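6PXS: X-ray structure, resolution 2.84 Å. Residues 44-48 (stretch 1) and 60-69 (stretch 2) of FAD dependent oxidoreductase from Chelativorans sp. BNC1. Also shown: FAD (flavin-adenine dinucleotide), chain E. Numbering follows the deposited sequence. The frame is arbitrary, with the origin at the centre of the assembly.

Stretch 1 44-48: VVCPW
Stretch 2 60-69: LYARGARYYG

A short strand that runs out into a loop packs against one side of a helix, and the contact is held by apolar packing alone; no hydrogen bond crosses it. Val44 and Val45 are extended (phi/psi -93/134 and -128/92), Cys46 stays extended at -162/82, and Pro47 turns the chain to -83/-18. The helix spans 60-69 and continues beyond both ends. The register is antiparallel in sense: Val45 CA lies 6.4 Å from Ala65 CA, and Pro47 CA lies 5.9 Å from Ala62 CA, so advancing along the loop means stepping back along the helix. The two stretches together bury 337 Å².

Alternation sorts the side chains. Val45 and Pro47 point toward the helix, while Val44 and Cys46, both t at chi1, point away. Val45, with chi1 at -179° (t), spreads its methyls over two helical residues: CG1 sits 4.0 Å from Ala65 CB, and CG2 lies over one face of the Tyr68 ring, 4.1 Å from Tyr68 CZ. A beta-branched residue suits this place because it serves two neighbours without a long chain.

Pro47 makes the tightest contact. Its ring is puckered C-gamma endo, and its CB lies over the face of the Tyr61 ring, 3.3 Å from Tyr61 CE2 and 3.5 Å from the ring centroid, 22° off the normal, a CH-pi contact. Its CG reaches the backbone, 4.1 Å from Ala62 CA, and lies 3.9 Å from Ala65 CB. The small side chain of Ala65, pointing toward the loop, thus meets both Val45 and Pro47 and lets them come close to the helix.

The two tyrosines reach the loop differently. The CA-to-CB bond of Tyr61 points sideways, but chi1 at -164° (t) and chi2 at 29° bring the ring under Pro47. Tyr68 points toward the strand; its chi1 of -100° lies between wells and chi2 is 81°, presenting a face to Val45, while its hydroxyl is hydrogen-bonded elsewhere in the structure.

Gly64 N donates to Leu60 O at 2.6 Å, and a CB on Gly64 would clash with that same oxygen. Ala65 N to Tyr61 O (3.2 Å) and Arg66 N to Ala62 O (3.4 Å) are weak, but Tyr67 N donates to Arg63 O at 3.2 Å. The helix kinks at Tyr68 and Gly69, whose N atoms have no bond to the turn before: Tyr68 N bonds weakly to Ala65 O (3.4 Å), while Gly69 N donates to Arg66 O at 3.3 Å.

Val44 uses its backbone for the cofactor: its N donates to FAD O4 at 3.1 Å, and FAD N3 donates weakly to Val44 O at 3.3 Å.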

# COMPACT_ATOMS: atom_id res chain seq x y z
N VAL A 44 -0.92 13.44 -20.96
CA VAL A 44 -1.57 13.84 -22.19
C VAL A 44 -0.66 14.80 -22.95
O VAL A 44 -0.10 15.73 -22.37
CB VAL A 44 -2.93 14.50 -21.91
CG1 VAL A 44 -3.55 15.02 -23.19
CG2 VAL A 44 -3.86 13.50 -21.24
N VAL A 45 -0.51 14.56 -24.25
CA VAL A 45 0.31 15.41 -25.13
C VAL A 45 -0.57 15.80 -26.31
O VAL A 45 -0.63 15.09 -27.32
CB VAL A 45 1.59 14.70 -25.59
CG1 VAL A 45 2.41 15.63 -26.47
CG2 VAL A 45 2.40 14.23 -24.40
N CYS A 46 -1.26 16.93 -26.20
CA CYS A 46 -2.18 17.39 -27.23
C CYS A 46 -2.45 18.88 -27.04
O CYS A 46 -3.47 19.26 -26.46
CB CYS A 46 -3.48 16.59 -27.17
SG CYS A 46 -4.58 16.86 -28.57
N PRO A 47 -1.56 19.75 -27.53
CA PRO A 47 -1.65 21.18 -27.18
C PRO A 47 -2.63 21.99 -28.01
O PRO A 47 -3.02 23.08 -27.58
CB PRO A 47 -0.22 21.68 -27.41
CG PRO A 47 0.26 20.83 -28.55
CD PRO A 47 -0.37 19.47 -28.36
N TRP A 48 -3.04 21.50 -29.18
CA TRP A 48 -3.76 22.35 -30.12
C TRP A 48 -5.13 22.77 -29.62
O TRP A 48 -5.70 23.74 -30.15
CB TRP A 48 -3.89 21.63 -31.47
CG TRP A 48 -2.59 21.05 -31.94
CD1 TRP A 48 -1.59 21.72 -32.58
CD2 TRP A 48 -2.16 19.70 -31.81
NE1 TRP A 48 -0.55 20.86 -32.86
CE2 TRP A 48 -0.88 19.61 -32.40
CE3 TRP A 48 -2.73 18.54 -31.26
CZ2 TRP A 48 -0.16 18.42 -32.45
CZ3 TRP A 48 -2.01 17.36 -31.31
CH2 TRP A 48 -0.74 17.31 -31.90
N LEU A 60 6.60 27.02 -26.41
CA LEU A 60 7.25 25.82 -25.91
C LEU A 60 6.29 24.64 -25.83
O LEU A 60 6.71 23.49 -25.97
CB LEU A 60 7.86 26.08 -24.53
CG LEU A 60 8.91 27.19 -24.48
CD1 LEU A 60 9.32 27.47 -23.05
CD2 LEU A 60 10.11 26.82 -25.33
N TYR A 61 5.00 24.91 -25.61
CA TYR A 61 4.02 23.83 -25.50
C TYR A 61 3.91 23.07 -26.82
O TYR A 61 4.08 21.85 -26.87
CB TYR A 61 2.67 24.40 -25.09
CG TYR A 61 1.66 23.39 -24.58
CD1 TYR A 61 2.06 22.21 -23.96
CD2 TYR A 61 0.30 23.61 -24.73
CE1 TYR A 61 1.14 21.29 -23.50
CE2 TYR A 61 -0.63 22.70 -24.27
CZ TYR A 61 -0.21 21.55 -23.66
OH TYR A 61 -1.15 20.65 -23.21
N ALA A 62 3.63 23.79 -27.91
CA ALA A 62 3.54 23.15 -29.22
C ALA A 62 4.90 22.67 -29.70
O ALA A 62 4.98 21.66 -30.41
CB ALA A 62 2.93 24.11 -30.24
N ARG A 63 5.97 23.37 -29.33
CA ARG A 63 7.31 22.95 -29.72
C ARG A 63 7.70 21.67 -28.99
O ARG A 63 8.24 20.73 -29.60
CB ARG A 63 8.31 24.07 -29.44
CG ARG A 63 9.75 23.77 -29.84
CD ARG A 63 9.90 23.61 -31.34
NE ARG A 63 11.31 23.60 -31.74
CZ ARG A 63 12.14 22.58 -31.55
NH1 ARG A 63 13.40 22.67 -31.94
NH2 ARG A 63 11.72 21.47 -30.95
N GLY A 64 7.44 21.61 -27.68
CA GLY A 64 7.75 20.42 -26.91
C GLY A 64 6.93 19.20 -27.29
O GLY A 64 7.34 18.08 -27.00
N ALA A 65 5.78 19.41 -27.92
CA ALA A 65 4.97 18.29 -28.38
C ALA A 65 5.56 17.65 -29.63
O ALA A 65 5.51 16.43 -29.79
CB ALA A 65 3.53 18.74 -28.65
N ARG A 66 6.13 18.47 -30.53
CA ARG A 66 6.75 17.92 -31.73
C ARG A 66 8.05 17.21 -31.42
O ARG A 66 8.43 16.26 -32.12
CB ARG A 66 6.99 19.03 -32.76
CG ARG A 66 5.73 19.63 -33.35
CD ARG A 66 6.04 20.42 -34.61
NE ARG A 66 6.99 21.51 -34.37
CZ ARG A 66 6.65 22.76 -34.07
NH1 ARG A 66 5.37 23.11 -33.98
NH2 ARG A 66 7.59 23.67 -33.87
N TYR A 67 8.76 17.64 -30.37
CA TYR A 67 10.02 17.00 -30.02
C TYR A 67 9.83 15.55 -29.58
O TYR A 67 10.80 14.78 -29.59
CB TYR A 67 10.72 17.79 -28.91
CG TYR A 67 12.08 17.24 -28.54
CD1 TYR A 67 13.01 16.92 -29.52
CD2 TYR A 67 12.44 17.04 -27.21
CE1 TYR A 67 14.25 16.42 -29.19
CE2 TYR A 67 13.68 16.54 -26.88
CZ TYR A 67 14.58 16.23 -27.87
OH TYR A 67 15.82 15.73 -27.55
N TYR A 68 8.60 15.16 -29.22
CA TYR A 68 8.38 13.79 -28.77
C TYR A 68 8.70 12.78 -29.86
O TYR A 68 9.19 11.68 -29.56
CB TYR A 68 6.93 13.62 -28.31
CG TYR A 68 6.77 13.67 -26.81
CD1 TYR A 68 6.72 14.89 -26.14
CD2 TYR A 68 6.67 12.51 -26.06
CE1 TYR A 68 6.57 14.94 -24.77
CE2 TYR A 68 6.52 12.55 -24.69
CZ TYR A 68 6.47 13.77 -24.05
OH TYR A 68 6.33 13.81 -22.68
N GLY A 69 8.45 13.13 -31.13
CA GLY A 69 8.80 12.22 -32.21
C GLY A 69 10.26 11.81 -32.18
O GLY A 69 10.59 10.63 -32.26
PA FAD E . 9.12 17.28 -10.06
O1A FAD E . 8.32 17.41 -8.81
O2A FAD E . 8.73 16.08 -10.93
O5B FAD E . 10.66 17.24 -9.77
C5B FAD E . 11.22 17.83 -8.58
C4B FAD E . 12.22 16.88 -7.99
O4B FAD E . 13.25 17.63 -7.29
C3B FAD E . 11.65 15.89 -6.97
O3B FAD E . 12.24 14.61 -7.15
C2B FAD E . 12.05 16.52 -5.63
O2B FAD E . 12.16 15.55 -4.60
C1B FAD E . 13.41 17.10 -6.00
N9A FAD E . 13.87 18.17 -5.11
C8A FAD E . 13.22 19.34 -4.81
N7A FAD E . 13.87 20.11 -3.98
C5A FAD E . 15.03 19.40 -3.71
C6A FAD E . 16.14 19.67 -2.89
N6A FAD E . 16.28 20.78 -2.16
N1A FAD E . 17.13 18.75 -2.85
C2A FAD E . 17.00 17.63 -3.57
N3A FAD E . 16.00 17.27 -4.37
C4A FAD E . 15.04 18.20 -4.40
N1 FAD E . 1.70 17.64 -17.60
C2 FAD E . 1.38 17.36 -18.90
O2 FAD E . 2.07 17.80 -19.83
N3 FAD E . 0.28 16.58 -19.19
C4 FAD E . -0.58 16.02 -18.27
O4 FAD E . -1.53 15.34 -18.64
C4X FAD E . -0.24 16.32 -16.89
N5 FAD E . -1.00 15.83 -15.95
C5X FAD E . -0.68 16.12 -14.63
C6 FAD E . -1.48 15.61 -13.62
C7 FAD E . -1.20 15.86 -12.28
C7M FAD E . -2.09 15.29 -11.21
C8 FAD E . -0.09 16.65 -11.94
C8M FAD E . 0.24 16.95 -10.50
C9 FAD E . 0.71 17.17 -12.96
C9A FAD E . 0.43 16.91 -14.29
N10 FAD E . 1.23 17.41 -15.34
C10 FAD E . 0.92 17.14 -16.65
C1' FAD E . 2.40 18.26 -15.05
C2' FAD E . 3.68 17.46 -14.83
O2' FAD E . 3.41 16.28 -14.08
C3' FAD E . 4.68 18.33 -14.05
O3' FAD E . 4.64 19.65 -14.56
C4' FAD E . 6.12 17.83 -14.10
O4' FAD E . 6.17 16.49 -13.61
C5' FAD E . 7.04 18.72 -13.29
O5' FAD E . 8.37 18.15 -13.29
P FAD E . 9.51 18.78 -12.41
O1P FAD E . 9.58 20.29 -12.68
O2P FAD E . 10.80 18.05 -12.57
O3P FAD E . 8.96 18.59 -10.93